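Local coordinates for protein glucose-6-phosphate isomerase (PDB 3QKI) that probably interconverts alpha-D-glucose 6-phosphate and beta-D-fructose 6-phosphate, the second step of glycolysis, at residues G176-L179 and G180-V184; L386-S389 and A390-Q394; R312-T316 and S317-I321. All coordinates share one frame; numbering follows the deposited sequence. Where two conformers were deposited one is given.

Contact 1: G176-L179 and G180-V184; sequences GSYL and GTEFV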
ATOM      1  N   GLY A 176       6.674  12.126   7.380  1.00 14.97           N
ATOM      2  CA  GLY A 176       8.123  11.910   7.444  1.00 15.70           C
ATOM      3  C   GLY A 176       8.668  11.574   8.818  1.00 19.42           C
ATOM      4  O   GLY A 176       9.752  11.000   8.928  1.00 17.61           O
ATOM      5  N   SER A 177       7.905  11.917   9.875  1.00 14.86           N
ATOM      6  CA  SER A 177       8.287  11.623  11.250  1.00 14.93           C
ATOM      7  C   SER A 177       8.203  10.145  11.634  1.00 19.58           C
ATOM      8  O   SER A 177       8.708   9.778  12.692  1.00 19.54           O
ATOM      9  CB  SER A 177       7.537  12.517  12.225  1.00 16.89           C
ATOM     10  OG  SER A 177       8.010  13.839  12.043  1.00 18.61           O
ATOM     11  N   TYR A 178       7.609   9.285  10.782  1.00 17.43           N
ATOM     12  CA  TYR A 178       7.593   7.834  11.026  1.00 16.24           C
ATOM     13  C   TYR A 178       7.776   6.936   9.787  1.00 17.46           C
ATOM     14  O   TYR A 178       8.161   5.793   9.977  1.00 18.77           O
ATOM     15  CB  TYR A 178       6.339   7.385  11.793  1.00 16.33           C
ATOM     16  CG  TYR A 178       5.162   7.153  10.884  1.00 17.95           C
ATOM     17  CD1 TYR A 178       4.778   5.864  10.519  1.00 19.55           C
ATOM     18  CD2 TYR A 178       4.474   8.223  10.320  1.00 19.02           C
ATOM     19  CE1 TYR A 178       3.722   5.650   9.625  1.00 19.28           C
ATOM     20  CE2 TYR A 178       3.452   8.020   9.393  1.00 19.44           C
ATOM     21  CZ  TYR A 178       3.071   6.733   9.061  1.00 22.03           C
ATOM     22  OH  TYR A 178       2.010   6.555   8.211  1.00 23.75           O
ATOM     23  N   LEU A 179       7.399   7.380   8.564  1.00 12.53           N
ATOM     24  CA  LEU A 179       7.474   6.513   7.373  1.00 12.81           C
ATOM     25  C   LEU A 179       8.829   5.857   7.137  1.00 14.40           C
ATOM     26  O   LEU A 179       8.898   4.649   6.954  1.00 12.22           O
ATOM     27  CB  LEU A 179       6.904   7.170   6.095  1.00 13.19           C
ATOM     28  CG  LEU A 179       5.370   7.348   6.057  1.00 18.18           C
ATOM     29  CD1 LEU A 179       4.955   8.332   4.974  1.00 20.62           C
ATOM     30  CD2 LEU A 179       4.642   6.023   5.862  1.00 18.27           C
ATOM     31  N   GLY A 180       9.889   6.649   7.180  1.00 11.37           N
ATOM     32  CA  GLY A 180      11.240   6.123   7.019  1.00 11.13           C
ATOM     33  C   GLY A 180      11.607   5.200   8.162  1.00 15.23           C
ATOM     34  O   GLY A 180      12.133   4.104   7.940  1.00 12.79           O
ATOM     35  N   THR A 181      11.280   5.618   9.398  1.00 12.41           N
ATOM     36  CA  THR A 181      11.556   4.814  10.587  1.00 11.32           C
ATOM     37  C   THR A 181      10.870   3.439  10.490  1.00 11.41           C
ATOM     38  O   THR A 181      11.535   2.432  10.721  1.00 10.79           O
ATOM     39  CB  THR A 181      11.130   5.566  11.852  1.00 17.12           C
ATOM     40  OG1 THR A 181      11.661   6.886  11.787  1.00 18.82           O
ATOM     41  CG2 THR A 181      11.579   4.855  13.148  1.00  7.81           C
ATOM     42  N   GLU A 182       9.559   3.408  10.155  1.00  8.00           N
ATOM     43  CA  GLU A 182       8.834   2.153  10.068  1.00  7.89           C
ATOM     44  C   GLU A 182       9.394   1.247   8.965  1.00 14.29           C
ATOM     45  O   GLU A 182       9.502   0.025   9.167  1.00 14.13           O
ATOM     46  CB  GLU A 182       7.309   2.355   9.948  1.00  9.14           C
ATOM     47  CG  GLU A 182       6.593   1.007   9.949  1.00 14.51           C
ATOM     48  CD  GLU A 182       5.114   1.058  10.236  1.00 22.93           C
ATOM     49  OE1 GLU A 182       4.449   2.013   9.779  1.00 26.95           O
ATOM     50  OE2 GLU A 182       4.615   0.130  10.907  1.00 21.12           O
ATOM     51  N   PHE A 183       9.816   1.845   7.838  1.00 11.95           N
ATOM     52  CA  PHE A 183      10.445   1.074   6.762  1.00 10.90           C
ATOM     53  C   PHE A 183      11.669   0.346   7.361  1.00 14.44           C
ATOM     54  O   PHE A 183      11.757  -0.869   7.257  1.00 14.22           O
ATOM     55  CB  PHE A 183      10.822   1.988   5.554  1.00 10.97           C
ATOM     56  CG  PHE A 183      12.153   1.691   4.872  1.00 12.32           C
ATOM     57  CD1 PHE A 183      12.482   0.400   4.471  1.00 14.20           C
ATOM     58  CD2 PHE A 183      13.084   2.701   4.656  1.00 15.28           C
ATOM     59  CE1 PHE A 183      13.740   0.117   3.917  1.00 15.91           C
ATOM     60  CE2 PHE A 183      14.314   2.425   4.046  1.00 17.43           C
ATOM     61  CZ  PHE A 183      14.632   1.136   3.685  1.00 15.20           C
ATOM     62  N   VAL A 184      12.589   1.087   7.994  1.00 12.29           N
ATOM     63  CA  VAL A 184      13.837   0.528   8.551  1.00 11.57           C
ATOM     64  C   VAL A 184      13.567  -0.449   9.689  1.00 14.86           C
ATOM     65  O   VAL A 184      14.210  -1.491   9.758  1.00 14.20           O
ATOM     66  CB  VAL A 184      14.883   1.615   8.937  1.00 14.95           C
ATOM     67  CG1 VAL A 184      16.184   0.977   9.456  1.00 14.53           C
ATOM     68  CG2 VAL A 184      15.185   2.533   7.754  1.00 14.57           C
TER
HETATM   69  O   HOH W   1      10.850   8.493   9.732  1.00 14.98           O
HETATM   70  O   HOH W   2      10.479   9.702   6.598  1.00 16.31           O
HETATM   71  O   HOH W   3      10.424   8.059  13.838  1.00 12.24           O
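Tyr178 and Glu182 lie side by side at the start of helix 179-197; the loop between strand 168-172 of the parallel sheet and this helix holds Gly176 and Ser177, which bind beta-D-fructose 6-phosphate. Tyr178 is the N-cap residue. With CG between its backbone N and carbonyl carbon (chi1 84°), its ring stands beside the first turn, and Glu182, extended along the same direction, brings its carboxylate to the ring edge. Glu182 OE1 lies near the ring plane, 3.7 Å from Tyr178 CE1, with the two planes 59° apart. A carboxylate probably suits this place, since the hydrogens of an aromatic edge carry a slight positive charge. Leu179 CG lies above one face of the ring, displaced toward the rim, and the leucine also packs on helix 388-400. The second subunit adds Asn426 against Tyr178.

The first turn closes with hydrogen bonds from Glu182 N to Tyr178 O (2.8 Å) and from Phe183 N to Leu179 O (3.1 Å). Gly180, with no side chain, lies with its C 3.5 Å from Val315 CG2. Two waters donate to Gly176 O and accept from the amides of Gly180 and Thr181; a third donates to Ser177 O and accepts from Thr181 OG1, each at 2.7 Å.

Contact 2: L386-S389 and A390-Q394; sequences LKFS and AHIQQ
The ring of Phe388 lies against Ile392, one turn further along helix 388-400, the helix of the beta-alpha-beta unit that joins strands 375-380 and 418-420. Ile392 has CG1 anti to its carbonyl carbon and beside N (chi1 -59°), a setting that sends the CG1 branch back over one face of the ring, offset toward the rim. The contact is a CH-pi interaction, with CG1 of Ile392 3.6 Å from the centroid of the Phe388 ring. The second torsion (chi2 -50°) then puts CD1 of Ile392 beside Phe388 CE1, at 3.6 Å, and Phe388 CZ. A flat aromatic beside a branched aliphatic fills this buried side, where Ile378 of strand 375-380 and Tyr533 of helix 523-543 also pack.

On the backbone, Ile392 N bonds to Phe388 O at 2.9 Å, and Gln393 N to Ser389 O at 2.8 Å. Gln393 has an unusual first torsion (chi1 -99°) and rests its CG 3.6 Å from Ser389 O; extended beyond CG, it carries its amide on to bond Tyr419 O through NE2. Ala390, small enough to let a neighbouring helix come close, meets Leu179. Gln394, which binds fructose 6-phosphate, holds Glu398 OE1 through NE2. Across the N-cap residue Lys387 a water bridges Leu386 O and Ala390 N, 2.9 Å from each.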
ATOM      1  N   LEU A 386       8.095  -4.885   3.582  1.00 10.18           N
ATOM      2  CA  LEU A 386       6.670  -4.544   3.452  0.50 11.73           C
ATOM      3  C   LEU A 386       6.329  -3.069   3.683  1.00 13.87           C
ATOM      4  O   LEU A 386       5.294  -2.618   3.211  1.00 15.52           O
ATOM      5  CB  LEU A 386       5.695  -5.510   4.192  0.50 12.35           C
ATOM      6  CG  LEU A 386       5.753  -5.596   5.730  0.50 18.64           C
ATOM      7  CD1 LEU A 386       4.740  -4.717   6.344  0.50 20.06           C
ATOM      8  CD2 LEU A 386       5.374  -6.980   6.204  0.50 20.04           C
ATOM      9  N   LYS A 387       7.193  -2.321   4.372  1.00  9.73           N
ATOM     10  CA  LYS A 387       6.935  -0.899   4.626  1.00 10.12           C
ATOM     11  C   LYS A 387       7.829   0.040   3.804  1.00 14.25           C
ATOM     12  O   LYS A 387       7.751   1.251   3.976  1.00 12.69           O
ATOM     13  CB  LYS A 387       7.013  -0.571   6.138  1.00 11.30           C
ATOM     14  CG  LYS A 387       5.963  -1.276   6.977  1.00 19.75           C
ATOM     15  CD  LYS A 387       4.585  -0.752   6.727  1.00 22.77           C
ATOM     16  CE  LYS A 387       3.546  -1.481   7.531  1.00 32.06           C
ATOM     17  NZ  LYS A 387       2.184  -0.990   7.189  1.00 37.06           N
ATOM     18  N   PHE A 388       8.624  -0.513   2.878  1.00 12.24           N
ATOM     19  CA  PHE A 388       9.529   0.290   2.027  1.00 10.62           C
ATOM     20  C   PHE A 388       8.736   1.187   1.061  1.00 14.35           C
ATOM     21  O   PHE A 388       8.962   2.389   1.039  1.00 14.47           O
ATOM     22  CB  PHE A 388      10.521  -0.627   1.277  1.00 11.17           C
ATOM     23  CG  PHE A 388      11.492   0.087   0.367  1.00 12.87           C
ATOM     24  CD1 PHE A 388      12.392   1.031   0.877  1.00 15.43           C
ATOM     25  CD2 PHE A 388      11.532  -0.199  -0.997  1.00 15.17           C
ATOM     26  CE1 PHE A 388      13.336   1.655   0.034  1.00 16.04           C
ATOM     27  CE2 PHE A 388      12.460   0.446  -1.840  1.00 17.60           C
ATOM     28  CZ  PHE A 388      13.359   1.359  -1.314  1.00 15.40           C
ATOM     29  N   SER A 389       7.798   0.604   0.292  1.00 11.26           N
ATOM     30  CA  SER A 389       6.923   1.272  -0.698  1.00 12.17           C
ATOM     31  C   SER A 389       6.194   2.495  -0.103  1.00 16.87           C
ATOM     32  O   SER A 389       6.140   3.537  -0.762  1.00 18.01           O
ATOM     33  CB  SER A 389       5.892   0.267  -1.219  1.00 16.28           C
ATOM     34  OG  SER A 389       4.992   0.817  -2.158  1.00 32.14           O
ATOM     35  N   ALA A 390       5.637   2.373   1.124  1.00 13.37           N
ATOM     36  CA  ALA A 390       4.925   3.467   1.795  1.00 13.31           C
ATOM     37  C   ALA A 390       5.871   4.644   2.034  1.00 16.19           C
ATOM     38  O   ALA A 390       5.460   5.791   1.875  1.00 16.74           O
ATOM     39  CB  ALA A 390       4.315   2.985   3.109  1.00 14.40           C
ATOM     40  N   HIS A 391       7.134   4.368   2.403  1.00 12.36           N
ATOM     41  CA  HIS A 391       8.142   5.424   2.576  1.00 12.48           C
ATOM     42  C   HIS A 391       8.507   6.044   1.198  1.00 15.35           C
ATOM     43  O   HIS A 391       8.471   7.271   1.068  1.00 13.28           O
ATOM     44  CB  HIS A 391       9.424   4.904   3.276  1.00 12.96           C
ATOM     45  CG  HIS A 391      10.516   5.942   3.305  1.00 16.00           C
ATOM     46  ND1 HIS A 391      10.280   7.227   3.790  1.00 17.81           N
ATOM     47  CD2 HIS A 391      11.786   5.875   2.850  1.00 18.04           C
ATOM     48  CE1 HIS A 391      11.428   7.872   3.670  1.00 17.82           C
ATOM     49  NE2 HIS A 391      12.360   7.108   3.101  1.00 18.04           N
ATOM     50  N   ILE A 392       8.822   5.206   0.190  1.00 13.51           N
ATOM     51  CA  ILE A 392       9.141   5.665  -1.173  1.00 13.08           C
ATOM     52  C   ILE A 392       8.013   6.522  -1.766  1.00 15.85           C
ATOM     53  O   ILE A 392       8.307   7.514  -2.417  1.00 16.49           O
ATOM     54  CB  ILE A 392       9.632   4.514  -2.114  1.00 15.39           C
ATOM     55  CG1 ILE A 392      10.891   3.843  -1.533  1.00 14.65           C
ATOM     56  CG2 ILE A 392       9.880   5.001  -3.562  1.00 16.26           C
ATOM     57  CD1 ILE A 392      12.051   4.833  -1.093  1.00 13.35           C
ATOM     58  N   GLN A 393       6.750   6.198  -1.470  1.00 11.62           N
ATOM     59  CA  GLN A 393       5.577   6.987  -1.891  1.00 10.67           C
ATOM     60  C   GLN A 393       5.666   8.419  -1.435  1.00 14.39           C
ATOM     61  O   GLN A 393       5.520   9.301  -2.275  1.00 14.99           O
ATOM     62  CB  GLN A 393       4.292   6.386  -1.330  1.00 12.00           C
ATOM     63  CG  GLN A 393       3.578   5.544  -2.291  1.00 16.13           C
ATOM     64  CD  GLN A 393       2.247   5.104  -1.725  1.00 25.21           C
ATOM     65  OE1 GLN A 393       1.965   5.219  -0.522  1.00 14.65           O
ATOM     66  NE2 GLN A 393       1.395   4.598  -2.597  1.00 14.50           N
ATOM     67  N   GLN A 394       5.924   8.683  -0.109  1.00 10.72           N
ATOM     68  CA  GLN A 394       6.079  10.065   0.355  1.00 10.27           C
ATOM     69  C   GLN A 394       7.354  10.707  -0.217  1.00 14.98           C
ATOM     70  O   GLN A 394       7.286  11.815  -0.759  1.00 16.16           O
ATOM     71  CB  GLN A 394       6.067  10.199   1.885  1.00 11.18           C
ATOM     72  CG  GLN A 394       6.366  11.665   2.293  1.00 16.06           C
ATOM     73  CD  GLN A 394       6.471  11.933   3.749  1.00 29.47           C
ATOM     74  OE1 GLN A 394       6.936  11.112   4.506  1.00 27.64           O
ATOM     75  NE2 GLN A 394       6.048  13.117   4.167  1.00 25.09           N
TER
HETATM   76  O   HOH W   4       4.599  -0.185   1.873  1.00 28.61           O

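Contact 3: R312-T316 and S317-I321; sequences RFSVT and SSVGI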
ATOM      1  N   ARG A 312      10.503  14.129   4.980  1.00 15.26           N
ATOM      2  CA  ARG A 312      10.672  12.910   4.159  1.00 14.44           C
ATOM      3  C   ARG A 312      12.152  12.466   3.974  1.00 16.14           C
ATOM      4  O   ARG A 312      12.390  11.423   3.366  1.00 14.09           O
ATOM      5  CB  ARG A 312       9.960  13.050   2.806  1.00 15.19           C
ATOM      6  CG  ARG A 312      10.446  14.223   1.968  1.00 16.70           C
ATOM      7  CD  ARG A 312       9.405  14.575   0.937  1.00 16.02           C
ATOM      8  NE  ARG A 312       9.761  15.785   0.205  1.00 17.42           N
ATOM      9  CZ  ARG A 312       9.302  16.992   0.497  1.00 26.42           C
ATOM     10  NH1 ARG A 312       8.461  17.163   1.510  1.00 15.00           N
ATOM     11  NH2 ARG A 312       9.670  18.038  -0.229  1.00 13.36           N
ATOM     12  N   PHE A 313      13.127  13.268   4.471  1.00 12.43           N
ATOM     13  CA  PHE A 313      14.567  12.958   4.451  1.00 12.14           C
ATOM     14  C   PHE A 313      15.094  12.881   5.915  1.00 16.41           C
ATOM     15  O   PHE A 313      16.294  12.985   6.150  1.00 17.79           O
ATOM     16  CB  PHE A 313      15.330  14.076   3.702  1.00 14.01           C
ATOM     17  CG  PHE A 313      14.986  14.250   2.239  1.00 15.54           C
ATOM     18  CD1 PHE A 313      15.608  13.471   1.263  1.00 18.31           C
ATOM     19  CD2 PHE A 313      14.086  15.231   1.831  1.00 16.57           C
ATOM     20  CE1 PHE A 313      15.326  13.657  -0.096  1.00 19.06           C
ATOM     21  CE2 PHE A 313      13.786  15.406   0.471  1.00 19.66           C
ATOM     22  CZ  PHE A 313      14.416  14.619  -0.485  1.00 18.09           C
ATOM     23  N   SER A 314      14.201  12.747   6.892  1.00 12.45           N
ATOM     24  CA  SER A 314      14.553  12.819   8.324  1.00 11.46           C
ATOM     25  C   SER A 314      14.936  11.538   9.074  1.00 14.07           C
ATOM     26  O   SER A 314      15.436  11.645  10.186  1.00 13.51           O
ATOM     27  CB  SER A 314      13.506  13.626   9.097  1.00 14.08           C
ATOM     28  OG  SER A 314      12.340  12.864   9.364  1.00 18.31           O
ATOM     29  N   VAL A 315      14.756  10.339   8.480  1.00 10.92           N
ATOM     30  CA  VAL A 315      15.093   9.068   9.158  1.00 10.81           C
ATOM     31  C   VAL A 315      16.546   8.986   9.669  1.00 17.02           C
ATOM     32  O   VAL A 315      16.767   8.376  10.716  1.00 16.16           O
ATOM     33  CB  VAL A 315      14.617   7.769   8.434  1.00 13.62           C
ATOM     34  CG1 VAL A 315      15.461   7.484   7.201  1.00 13.59           C
ATOM     35  CG2 VAL A 315      14.639   6.554   9.373  1.00 12.45           C
ATOM     36  N   THR A 316      17.523   9.597   8.951  1.00 13.68           N
ATOM     37  CA  THR A 316      18.923   9.596   9.380  1.00 12.78           C
ATOM     38  C   THR A 316      19.251  10.668  10.432  1.00 15.29           C
ATOM     39  O   THR A 316      20.380  10.733  10.911  1.00 15.33           O
ATOM     40  CB  THR A 316      19.903   9.539   8.194  1.00 16.53           C
ATOM     41  OG1 THR A 316      19.721  10.706   7.377  1.00 16.82           O
ATOM     42  CG2 THR A 316      19.748   8.244   7.377  1.00 11.06           C
ATOM     43  N   SER A 317      18.262  11.458  10.848  1.00 11.39           N
ATOM     44  CA  SER A 317      18.454  12.420  11.944  1.00 10.20           C
ATOM     45  C   SER A 317      17.926  11.686  13.187  1.00 15.53           C
ATOM     46  O   SER A 317      17.508  10.525  13.064  1.00 14.43           O
ATOM     47  CB  SER A 317      17.629  13.687  11.712  1.00  9.24           C
ATOM     48  OG  SER A 317      16.239  13.458  11.926  1.00 12.57           O
ATOM     49  N   SER A 318      17.867  12.369  14.360  1.00 12.70           N
ATOM     50  CA  SER A 318      17.297  11.811  15.591  1.00 12.62           C
ATOM     51  C   SER A 318      15.873  11.236  15.387  1.00 14.97           C
ATOM     52  O   SER A 318      15.503  10.299  16.092  1.00 15.64           O
ATOM     53  CB  SER A 318      17.288  12.853  16.704  1.00 15.73           C
ATOM     54  OG  SER A 318      16.675  14.050  16.262  1.00 23.43           O
ATOM     55  N   VAL A 319      15.105  11.759  14.414  1.00 10.09           N
ATOM     56  CA  VAL A 319      13.741  11.279  14.071  1.00 10.58           C
ATOM     57  C   VAL A 319      13.697   9.728  14.011  1.00 17.57           C
ATOM     58  O   VAL A 319      12.847   9.102  14.657  1.00 16.27           O
ATOM     59  CB  VAL A 319      13.204  11.894  12.744  1.00 13.41           C
ATOM     60  CG1 VAL A 319      11.931  11.169  12.268  1.00 13.31           C
ATOM     61  CG2 VAL A 319      12.958  13.397  12.893  1.00 12.19           C
ATOM     62  N   GLY A 320      14.625   9.152  13.256  1.00 15.27           N
ATOM     63  CA  GLY A 320      14.741   7.708  13.105  1.00 13.99           C
ATOM     64  C   GLY A 320      15.858   7.113  13.936  1.00 16.64           C
ATOM     65  O   GLY A 320      15.683   6.043  14.513  1.00 16.24           O
ATOM     66  N   ILE A 321      17.018   7.799  14.034  1.00 13.43           N
ATOM     67  CA  ILE A 321      18.165   7.248  14.769  1.00 11.30           C
ATOM     68  C   ILE A 321      17.873   6.988  16.248  1.00 14.48           C
ATOM     69  O   ILE A 321      18.326   5.986  16.771  1.00 11.71           O
ATOM     70  CB  ILE A 321      19.523   7.947  14.491  1.00 12.52           C
ATOM     71  CG1 ILE A 321      19.840   8.033  12.961  1.00 11.71           C
ATOM     72  CG2 ILE A 321      20.687   7.268  15.258  1.00 11.77           C
ATOM     73  CD1 ILE A 321      19.829   6.626  12.104  1.00 15.39           C
TER
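Ser314 and Ser317 close a type I beta turn whose last residue, Ser317, is itself the N-cap of helix 318-328. Ser314 turns OG between its backbone N and carbonyl carbon (chi1 79°), where it bonds Gly311 O and rests 3.4 Å from Val319 CG1. Its carbonyl oxygen takes two donors from one residue: Ser317 OG at 2.6 Å, in the carbonyl plane on a lone pair, and Ser317 N at 2.9 Å, well above that plane. Serine suits the cap because its hydroxyl works both ways, giving its proton to Ser314 O while accepting from Val319 N at 3.2 Å.

Val315 follows, its CG2 3.9 Å from Gly320 CA and its O in a bent CA-H...O contact with the same atom at 3.2 Å. Glycine suits the spot because its bare CA can come this close to the carbonyl. Thr316 O meets Ile321 CG1 at 3.4 Å, and its hydroxyl OG1 accepts from Arg117 NH1.

Helix 523-543 supplies Leu530 against Val315 and Thr316, helix 330-349 brings Leu337 to Thr316 and Ile321, and helix 135-154 lays Ile146 against Ser318 and Ile321; the turn itself follows strand 302-303, an outermost strand of the parallel sheet in this chain.

In the fold
Along the chain the order is contact 1, contact 3, contact 2, and each marks the start of a helix: 179-197, 318-328 and 388-400. Contact 1 lies between the other two, its centre about 9 Å from that of contact 2 and 8 Å from that of contact 3, while contacts 2 and 3 are about 15 Å apart. Contacts 1 and 3 belong to the region of the five-stranded parallel sheet, contact 2 to that of the mixed sheet. Gly176, Ser177 and Gln394 thus gather where helix starts from the two sheets meet. Gln394 also packs on His429 of the second subunit, itself a fructose 6-phosphate residue, consistent with a site completed across the dimer.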